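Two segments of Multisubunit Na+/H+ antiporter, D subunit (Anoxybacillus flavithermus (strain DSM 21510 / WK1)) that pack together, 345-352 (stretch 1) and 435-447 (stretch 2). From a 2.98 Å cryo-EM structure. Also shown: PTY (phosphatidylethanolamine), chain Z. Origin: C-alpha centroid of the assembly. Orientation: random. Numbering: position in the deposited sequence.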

ATOM      1  N   GLY D 345      15.947 -70.457  -9.516  1.00 34.61           N
ATOM      2  CA  GLY D 345      15.643 -69.977  -8.178  1.00 23.26           C
ATOM      3  C   GLY D 345      14.937 -70.995  -7.304  1.00 28.87           C
ATOM      4  O   GLY D 345      15.253 -71.122  -6.115  1.00 29.03           O
ATOM      5  N   ILE D 346      13.981 -71.740  -7.876  1.00 29.57           N
ATOM      6  CA  ILE D 346      13.294 -72.784  -7.105  1.00 27.37           C
ATOM      7  C   ILE D 346      14.267 -73.890  -6.701  1.00 34.27           C
ATOM      8  O   ILE D 346      14.259 -74.360  -5.551  1.00 35.76           O
ATOM      9  CB  ILE D 346      12.102 -73.349  -7.896  1.00 24.78           C
ATOM     10  CG1 ILE D 346      11.074 -72.267  -8.184  1.00 30.47           C
ATOM     11  CG2 ILE D 346      11.414 -74.450  -7.119  1.00 22.08           C
ATOM     12  CD1 ILE D 346      10.029 -72.709  -9.139  1.00 30.81           C
ATOM     13  N   ILE D 347      15.144 -74.295  -7.628  1.00 32.71           N
ATOM     14  CA  ILE D 347      16.111 -75.353  -7.333  1.00 39.42           C
ATOM     15  C   ILE D 347      17.104 -74.900  -6.265  1.00 37.92           C
ATOM     16  O   ILE D 347      17.465 -75.677  -5.370  1.00 30.89           O
ATOM     17  CB  ILE D 347      16.818 -75.810  -8.624  1.00 49.07           C
ATOM     18  CG1 ILE D 347      15.812 -76.385  -9.611  1.00 37.09           C
ATOM     19  CG2 ILE D 347      17.820 -76.907  -8.342  1.00 38.97           C
ATOM     20  CD1 ILE D 347      16.377 -76.597 -10.985  1.00 32.61           C
ATOM     21  N   PHE D 348      17.525 -73.628  -6.312  1.00 41.55           N
ATOM     22  CA  PHE D 348      18.409 -73.111  -5.270  1.00 39.30           C
ATOM     23  C   PHE D 348      17.700 -73.036  -3.925  1.00 43.43           C
ATOM     24  O   PHE D 348      18.329 -73.235  -2.880  1.00 43.26           O
ATOM     25  CB  PHE D 348      18.957 -71.734  -5.646  1.00 36.83           C
ATOM     26  CG  PHE D 348      19.875 -71.155  -4.600  1.00 48.43           C
ATOM     27  CD1 PHE D 348      21.168 -71.624  -4.463  1.00 50.32           C
ATOM     28  CD2 PHE D 348      19.432 -70.173  -3.729  1.00 48.76           C
ATOM     29  CE1 PHE D 348      22.007 -71.117  -3.493  1.00 48.04           C
ATOM     30  CE2 PHE D 348      20.264 -69.671  -2.758  1.00 49.98           C
ATOM     31  CZ  PHE D 348      21.553 -70.142  -2.643  1.00 49.73           C
ATOM     32  N   SER D 349      16.401 -72.727  -3.937  1.00 46.11           N
ATOM     33  CA  SER D 349      15.619 -72.725  -2.705  1.00 45.11           C
ATOM     34  C   SER D 349      15.572 -74.107  -2.078  1.00 39.39           C
ATOM     35  O   SER D 349      15.594 -74.242  -0.851  1.00 29.47           O
ATOM     36  CB  SER D 349      14.205 -72.230  -2.991  1.00 49.99           C
ATOM     37  OG  SER D 349      13.398 -72.325  -1.833  1.00 63.89           O
ATOM     38  N   ILE D 350      15.529 -75.145  -2.908  1.00 49.93           N
ATOM     39  CA  ILE D 350      15.482 -76.508  -2.384  1.00 48.61           C
ATOM     40  C   ILE D 350      16.852 -76.956  -1.875  1.00 45.19           C
ATOM     41  O   ILE D 350      16.973 -77.503  -0.773  1.00 34.21           O
ATOM     42  CB  ILE D 350      14.930 -77.461  -3.456  1.00 37.65           C
ATOM     43  CG1 ILE D 350      13.510 -77.058  -3.810  1.00 34.22           C
ATOM     44  CG2 ILE D 350      14.936 -78.878  -2.962  1.00 32.20           C
ATOM     45  CD1 ILE D 350      12.985 -77.726  -5.024  1.00 57.98           C
ATOM     46  N   THR D 351      17.908 -76.721  -2.657  1.00 49.89           N
ATOM     47  CA  THR D 351      19.196 -77.361  -2.409  1.00 51.95           C
ATOM     48  C   THR D 351      20.112 -76.608  -1.452  1.00 56.84           C
ATOM     49  O   THR D 351      21.049 -77.221  -0.925  1.00 50.63           O
ATOM     50  CB  THR D 351      19.941 -77.559  -3.728  1.00 38.73           C
ATOM     51  OG1 THR D 351      20.133 -76.291  -4.360  1.00 34.22           O
ATOM     52  CG2 THR D 351      19.147 -78.445  -4.643  1.00 45.51           C
ATOM     53  N   ARG D 352      19.873 -75.306  -1.236  1.00 63.02           N
ATOM     54  CA  ARG D 352      20.756 -74.397  -0.486  1.00 52.54           C
ATOM     55  C   ARG D 352      22.169 -74.372  -1.054  1.00 48.62           C
ATOM     56  O   ARG D 352      23.140 -74.195  -0.317  1.00 51.32           O
ATOM     57  CB  ARG D 352      20.798 -74.719   1.014  1.00 68.61           C
ATOM     58  CG  ARG D 352      19.476 -74.554   1.712  1.00 97.72           C
ATOM     59  CD  ARG D 352      19.064 -73.105   1.687  1.00120.76           C
ATOM     60  NE  ARG D 352      17.801 -72.875   2.373  1.00135.51           N
ATOM     61  CZ  ARG D 352      17.176 -71.704   2.387  1.00147.07           C
ATOM     62  NH1 ARG D 352      17.702 -70.669   1.746  1.00145.17           N
ATOM     63  NH2 ARG D 352      16.027 -71.567   3.033  1.00152.41           N
TER
HETATM   64  C1  PTY Z 502      -0.581 -64.291  -3.277  1.00130.69           C
HETATM   65  C2  PTY Z 502       4.664 -66.676   1.749  1.00137.86           C
HETATM   66  C3  PTY Z 502       3.812 -65.591   1.065  1.00137.85           C
HETATM   67  O4  PTY Z 502      -1.642 -64.332  -4.259  1.00113.54           O
HETATM   68  C5  PTY Z 502      -0.232 -64.149  -0.820  1.00145.67           C
HETATM   69  C6  PTY Z 502      -1.149 -64.605  -1.922  1.00138.78           C
HETATM   70  O7  PTY Z 502      -1.266 -66.059  -1.827  1.00130.75           O
HETATM   71  C8  PTY Z 502      -2.334 -66.556  -1.187  1.00131.73           C
HETATM   72  O10 PTY Z 502      -3.170 -65.878  -0.655  1.00130.85           O
HETATM   73  C11 PTY Z 502      -2.347 -68.055  -1.239  1.00133.42           C
HETATM   74  C12 PTY Z 502      -2.275 -68.583  -2.664  1.00140.85           C
HETATM   75  C13 PTY Z 502      -2.175 -70.099  -2.758  1.00140.04           C
HETATM   76  C14 PTY Z 502      -1.850 -70.577  -4.165  1.00135.27           C
HETATM   77  C15 PTY Z 502      -2.815 -70.056  -5.218  1.00134.17           C
HETATM   78  C16 PTY Z 502      -2.233 -69.995  -6.617  1.00128.93           C
HETATM   79  C17 PTY Z 502      -1.137 -68.955  -6.771  1.00134.47           C
HETATM   80  C18 PTY Z 502      -0.620 -68.820  -8.188  1.00142.81           C
HETATM   81  C19 PTY Z 502      -1.702 -68.535  -9.211  1.00139.95           C
HETATM   82  C20 PTY Z 502      -1.394 -69.086 -10.592  1.00131.49           C
HETATM   83  C21 PTY Z 502      -0.205 -68.440 -11.274  1.00112.02           C
HETATM   84  C22 PTY Z 502      -0.481 -67.043 -11.780  1.00103.43           C
HETATM   85  C23 PTY Z 502       0.664 -66.453 -12.572  1.00114.83           C
HETATM   86  C24 PTY Z 502       0.268 -65.241 -13.393  1.00123.28           C
HETATM   87  C30 PTY Z 502      -1.507 -65.217  -5.240  1.00100.54           C
HETATM   88  C31 PTY Z 502      -2.542 -65.021  -6.306  1.00 93.78           C
HETATM   89  O30 PTY Z 502      -0.644 -66.048  -5.272  1.00114.22           O
HETATM   90  C32 PTY Z 502      -1.951 -64.341  -7.530  1.00 82.35           C
HETATM   91  C33 PTY Z 502      -2.855 -64.350  -8.750  1.00 79.59           C
HETATM   92  C34 PTY Z 502      -2.146 -63.832  -9.988  1.00 94.25           C
HETATM   93  C35 PTY Z 502      -2.929 -63.954 -11.280  1.00100.02           C
HETATM   94  C36 PTY Z 502      -4.186 -63.108 -11.331  1.00113.01           C
HETATM   95  C37 PTY Z 502      -4.876 -63.128 -12.687  1.00105.22           C
HETATM   96  C38 PTY Z 502      -6.164 -62.320 -12.738  1.00 96.63           C
HETATM   97  P1  PTY Z 502       1.229 -65.916   0.514  1.00167.74           P
HETATM   98  O11 PTY Z 502       2.758 -66.300   0.372  1.00147.18           O
HETATM   99  O12 PTY Z 502       0.435 -67.204   0.354  1.00163.38           O
HETATM  100  O13 PTY Z 502       0.970 -65.177   1.765  1.00171.70           O
HETATM  101  O14 PTY Z 502       0.917 -65.018  -0.770  1.00150.49           O
HETATM  102  N1  PTY Z 502       5.967 -66.110   2.111  1.00137.77           N
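Stretch 2 435-447: KGFEQKQVDGRLF

How does stretch 2 lie on stretch 1? Residues 345-351 are the last turns of a helix, and stretch 2 runs along it mostly as loop and is helical by Phe447. The register is antiparallel in sense: Phe437 lies beside Thr351 (CA to CA 5.0 Å), Lys440 beside Ile350 (CA to CA 6.6 Å) and Leu446 beside Ile346 (CA to CA 7.5 Å). From Phe437 to Val442 the backbone is largely extended; Gly444, with positive phi, then precedes the turn into helical conformation. Together the two stretches bury 482 Å².

What does Ile350 touch? It is covered by two apolar side chains of the loop. Its CG1 packs 3.7 Å from CG1 of Val442, while its CG2 lies 4.1 Å from CD2 of Phe437, meeting that ring obliquely. The two neighbours reach different branches of one side chain, so Ile350 meets the extended segment at two separate points. Next along, Thr351 CA rests 4.2 Å from Phe437 CB.

How does Ile346, one turn earlier, meet the other end of the loop? Its CA-to-CB bond points sideways, but the m,t rotamer brings CD1 to 4.0 Å from Arg445 O and 4.1 Å from Leu446 CD1. Its CG2 is 4.4 Å from Val442 CG1, so Val442 touches both Ile346 and Ile350.

Where is the polar link? The CA-to-CB bond of Lys440 points toward the helix, and the side chain extends its amine to Ser349: NZ donates to Ser349 OG at 2.6 Å, a short hydrogen bond, and weakly to Ser349 O at 3.3 Å. Ser349 lies in the last turn of the helix, which ends at Thr351; Arg352 then leaves helical geometry with positive phi. The lysine thus ties the loop to the last turn, alongside the apolar packing of Ile350.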

ATOM      1  N   LYS D 435      21.552 -87.433  -2.400  1.00 76.61           N
ATOM      2  CA  LYS D 435      22.586 -87.081  -1.428  1.00 78.88           C
ATOM      3  C   LYS D 435      22.608 -85.620  -1.002  1.00 71.60           C
ATOM      4  O   LYS D 435      23.108 -85.337   0.092  1.00 80.65           O
ATOM      5  CB  LYS D 435      23.982 -87.446  -1.955  1.00 81.44           C
ATOM      6  CG  LYS D 435      24.472 -86.582  -3.102  1.00 74.86           C
ATOM      7  CD  LYS D 435      25.865 -86.968  -3.542  1.00 76.98           C
ATOM      8  CE  LYS D 435      26.371 -86.020  -4.614  1.00 83.03           C
ATOM      9  NZ  LYS D 435      25.577 -86.130  -5.864  1.00 86.18           N
ATOM     10  N   GLY D 436      22.090 -84.680  -1.783  1.00 50.67           N
ATOM     11  CA  GLY D 436      22.493 -83.302  -1.581  1.00 43.75           C
ATOM     12  C   GLY D 436      21.603 -82.421  -0.735  1.00 48.49           C
ATOM     13  O   GLY D 436      22.073 -81.445  -0.146  1.00 49.43           O
ATOM     14  N   PHE D 437      20.322 -82.753  -0.653  1.00 56.46           N
ATOM     15  CA  PHE D 437      19.311 -81.835  -0.162  1.00 51.41           C
ATOM     16  C   PHE D 437      18.509 -82.504   0.944  1.00 51.61           C
ATOM     17  O   PHE D 437      18.684 -83.685   1.246  1.00 61.74           O
ATOM     18  CB  PHE D 437      18.416 -81.362  -1.316  1.00 47.44           C
ATOM     19  CG  PHE D 437      17.567 -82.447  -1.931  1.00 59.53           C
ATOM     20  CD1 PHE D 437      18.094 -83.324  -2.869  1.00 59.26           C
ATOM     21  CD2 PHE D 437      16.221 -82.539  -1.631  1.00 59.39           C
ATOM     22  CE1 PHE D 437      17.316 -84.309  -3.433  1.00 49.15           C
ATOM     23  CE2 PHE D 437      15.435 -83.511  -2.208  1.00 59.60           C
ATOM     24  CZ  PHE D 437      15.985 -84.395  -3.110  1.00 54.31           C
ATOM     25  N   GLU D 438      17.632 -81.722   1.562  1.00 55.35           N
ATOM     26  CA  GLU D 438      16.739 -82.180   2.613  1.00 64.24           C
ATOM     27  C   GLU D 438      15.320 -81.838   2.186  1.00 73.67           C
ATOM     28  O   GLU D 438      15.106 -80.833   1.502  1.00 74.99           O
ATOM     29  CB  GLU D 438      17.100 -81.526   3.958  1.00 77.60           C
ATOM     30  CG  GLU D 438      16.269 -81.958   5.157  1.00110.44           C
ATOM     31  CD  GLU D 438      16.477 -83.408   5.535  1.00121.73           C
ATOM     32  OE1 GLU D 438      17.574 -83.945   5.278  1.00119.97           O
ATOM     33  OE2 GLU D 438      15.538 -84.013   6.092  1.00117.41           O
ATOM     34  N   GLN D 439      14.363 -82.692   2.558  1.00 74.83           N
ATOM     35  CA  GLN D 439      12.994 -82.574   2.072  1.00 86.09           C
ATOM     36  C   GLN D 439      12.324 -81.310   2.596  1.00 87.28           C
ATOM     37  O   GLN D 439      12.143 -81.141   3.805  1.00 88.28           O
ATOM     38  CB  GLN D 439      12.189 -83.803   2.478  1.00 96.04           C
ATOM     39  CG  GLN D 439      10.771 -83.817   1.944  1.00 97.61           C
ATOM     40  CD  GLN D 439      10.726 -83.931   0.437  1.00 97.82           C
ATOM     41  OE1 GLN D 439      11.511 -84.662  -0.161  1.00 95.21           O
ATOM     42  NE2 GLN D 439       9.793 -83.221  -0.184  1.00 93.29           N
ATOM     43  N   LYS D 440      11.958 -80.426   1.672  1.00 82.63           N
ATOM     44  CA  LYS D 440      11.361 -79.140   2.001  1.00 81.64           C
ATOM     45  C   LYS D 440      10.236 -78.901   1.012  1.00 81.71           C
ATOM     46  O   LYS D 440      10.474 -78.886  -0.198  1.00 80.96           O
ATOM     47  CB  LYS D 440      12.408 -78.019   1.933  1.00 99.75           C
ATOM     48  CG  LYS D 440      11.943 -76.641   2.407  1.00123.23           C
ATOM     49  CD  LYS D 440      11.524 -75.717   1.266  1.00124.47           C
ATOM     50  CE  LYS D 440      12.705 -75.267   0.442  1.00116.21           C
ATOM     51  NZ  LYS D 440      12.280 -74.335  -0.639  1.00112.51           N
ATOM     52  N   GLN D 441       9.023 -78.717   1.521  1.00 79.55           N
ATOM     53  CA  GLN D 441       7.864 -78.508   0.665  1.00 69.57           C
ATOM     54  C   GLN D 441       7.931 -77.128   0.030  1.00 67.71           C
ATOM     55  O   GLN D 441       7.924 -76.115   0.734  1.00 69.29           O
ATOM     56  CB  GLN D 441       6.573 -78.653   1.467  1.00 83.16           C
ATOM     57  CG  GLN D 441       6.288 -80.049   2.004  1.00114.80           C
ATOM     58  CD  GLN D 441       6.987 -80.331   3.322  1.00128.54           C
ATOM     59  OE1 GLN D 441       7.449 -79.414   4.002  1.00129.14           O
ATOM     60  NE2 GLN D 441       7.067 -81.604   3.689  1.00127.49           N
ATOM     61  N   VAL D 442       7.999 -77.081  -1.293  1.00 64.35           N
ATOM     62  CA  VAL D 442       7.870 -75.812  -1.986  1.00 71.36           C
ATOM     63  C   VAL D 442       6.403 -75.402  -2.014  1.00 69.02           C
ATOM     64  O   VAL D 442       5.500 -76.212  -1.800  1.00 70.12           O
ATOM     65  CB  VAL D 442       8.454 -75.888  -3.405  1.00 74.33           C
ATOM     66  CG1 VAL D 442       9.918 -76.208  -3.341  1.00 93.35           C
ATOM     67  CG2 VAL D 442       7.724 -76.928  -4.218  1.00 83.04           C
ATOM     68  N   ASP D 443       6.164 -74.123  -2.287  1.00 70.65           N
ATOM     69  CA  ASP D 443       4.805 -73.609  -2.259  1.00 81.29           C
ATOM     70  C   ASP D 443       4.678 -72.379  -3.144  1.00 66.50           C
ATOM     71  O   ASP D 443       5.582 -71.544  -3.194  1.00 63.22           O
ATOM     72  CB  ASP D 443       4.367 -73.291  -0.820  1.00111.01           C
ATOM     73  CG  ASP D 443       5.370 -72.432  -0.067  1.00125.97           C
ATOM     74  OD1 ASP D 443       6.473 -72.173  -0.587  1.00125.89           O
ATOM     75  OD2 ASP D 443       5.051 -72.018   1.064  1.00128.69           O
ATOM     76  N   GLY D 444       3.569 -72.302  -3.870  1.00 65.19           N
ATOM     77  CA  GLY D 444       3.142 -71.065  -4.493  1.00 57.54           C
ATOM     78  C   GLY D 444       3.940 -70.583  -5.686  1.00 54.60           C
ATOM     79  O   GLY D 444       3.378 -70.331  -6.755  1.00 58.47           O
ATOM     80  N   ARG D 445       5.253 -70.433  -5.508  1.00 49.13           N
ATOM     81  CA  ARG D 445       6.132 -69.874  -6.524  1.00 46.23           C
ATOM     82  C   ARG D 445       6.320 -70.791  -7.721  1.00 49.98           C
ATOM     83  O   ARG D 445       6.817 -70.335  -8.753  1.00 58.26           O
ATOM     84  CB  ARG D 445       7.486 -69.560  -5.900  1.00 46.41           C
ATOM     85  CG  ARG D 445       8.242 -70.788  -5.468  1.00 47.20           C
ATOM     86  NE  ARG D 445       8.944 -69.635  -2.416  1.00 79.24           N
ATOM     87  CZ  ARG D 445      10.253 -69.472  -2.556  1.00 76.64           C
ATOM     88  NH1 ARG D 445      11.027 -69.388  -1.485  1.00 72.78           N
ATOM     89  NH2 ARG D 445      10.787 -69.392  -3.765  1.00 67.01           N
ATOM     90  N   LEU D 446       5.937 -72.061  -7.606  1.00 42.53           N
ATOM     91  CA  LEU D 446       6.015 -72.981  -8.732  1.00 39.18           C
ATOM     92  C   LEU D 446       4.995 -72.636  -9.808  1.00 35.67           C
ATOM     93  O   LEU D 446       5.247 -72.859 -10.998  1.00 44.43           O
ATOM     94  CB  LEU D 446       5.822 -74.405  -8.214  1.00 49.62           C
ATOM     95  CG  LEU D 446       5.901 -75.601  -9.153  1.00 57.06           C
ATOM     96  CD1 LEU D 446       7.249 -75.655  -9.826  1.00 60.45           C
ATOM     97  CD2 LEU D 446       5.663 -76.863  -8.350  1.00 49.74           C
ATOM     98  N   PHE D 447       3.874 -72.057  -9.421  1.00 33.91           N
ATOM     99  CA  PHE D 447       2.772 -71.772 -10.334  1.00 42.35           C
ATOM    100  C   PHE D 447       2.992 -70.662 -11.370  1.00 45.15           C
ATOM    101  O   PHE D 447       2.486 -70.816 -12.487  1.00 43.61           O
ATOM    102  CB  PHE D 447       1.509 -71.470  -9.531  1.00 58.78           C
ATOM    103  CG  PHE D 447       1.016 -72.627  -8.724  1.00 83.11           C
ATOM    104  CD1 PHE D 447       0.356 -73.677  -9.334  1.00 90.81           C
ATOM    105  CD2 PHE D 447       1.189 -72.654  -7.351  1.00 88.97           C
ATOM    106  CE1 PHE D 447      -0.106 -74.746  -8.589  1.00 95.93           C
ATOM    107  CE2 PHE D 447       0.728 -73.715  -6.600  1.00 91.63           C
ATOM    108  CZ  PHE D 447       0.080 -74.764  -7.219  1.00 92.67           C
TER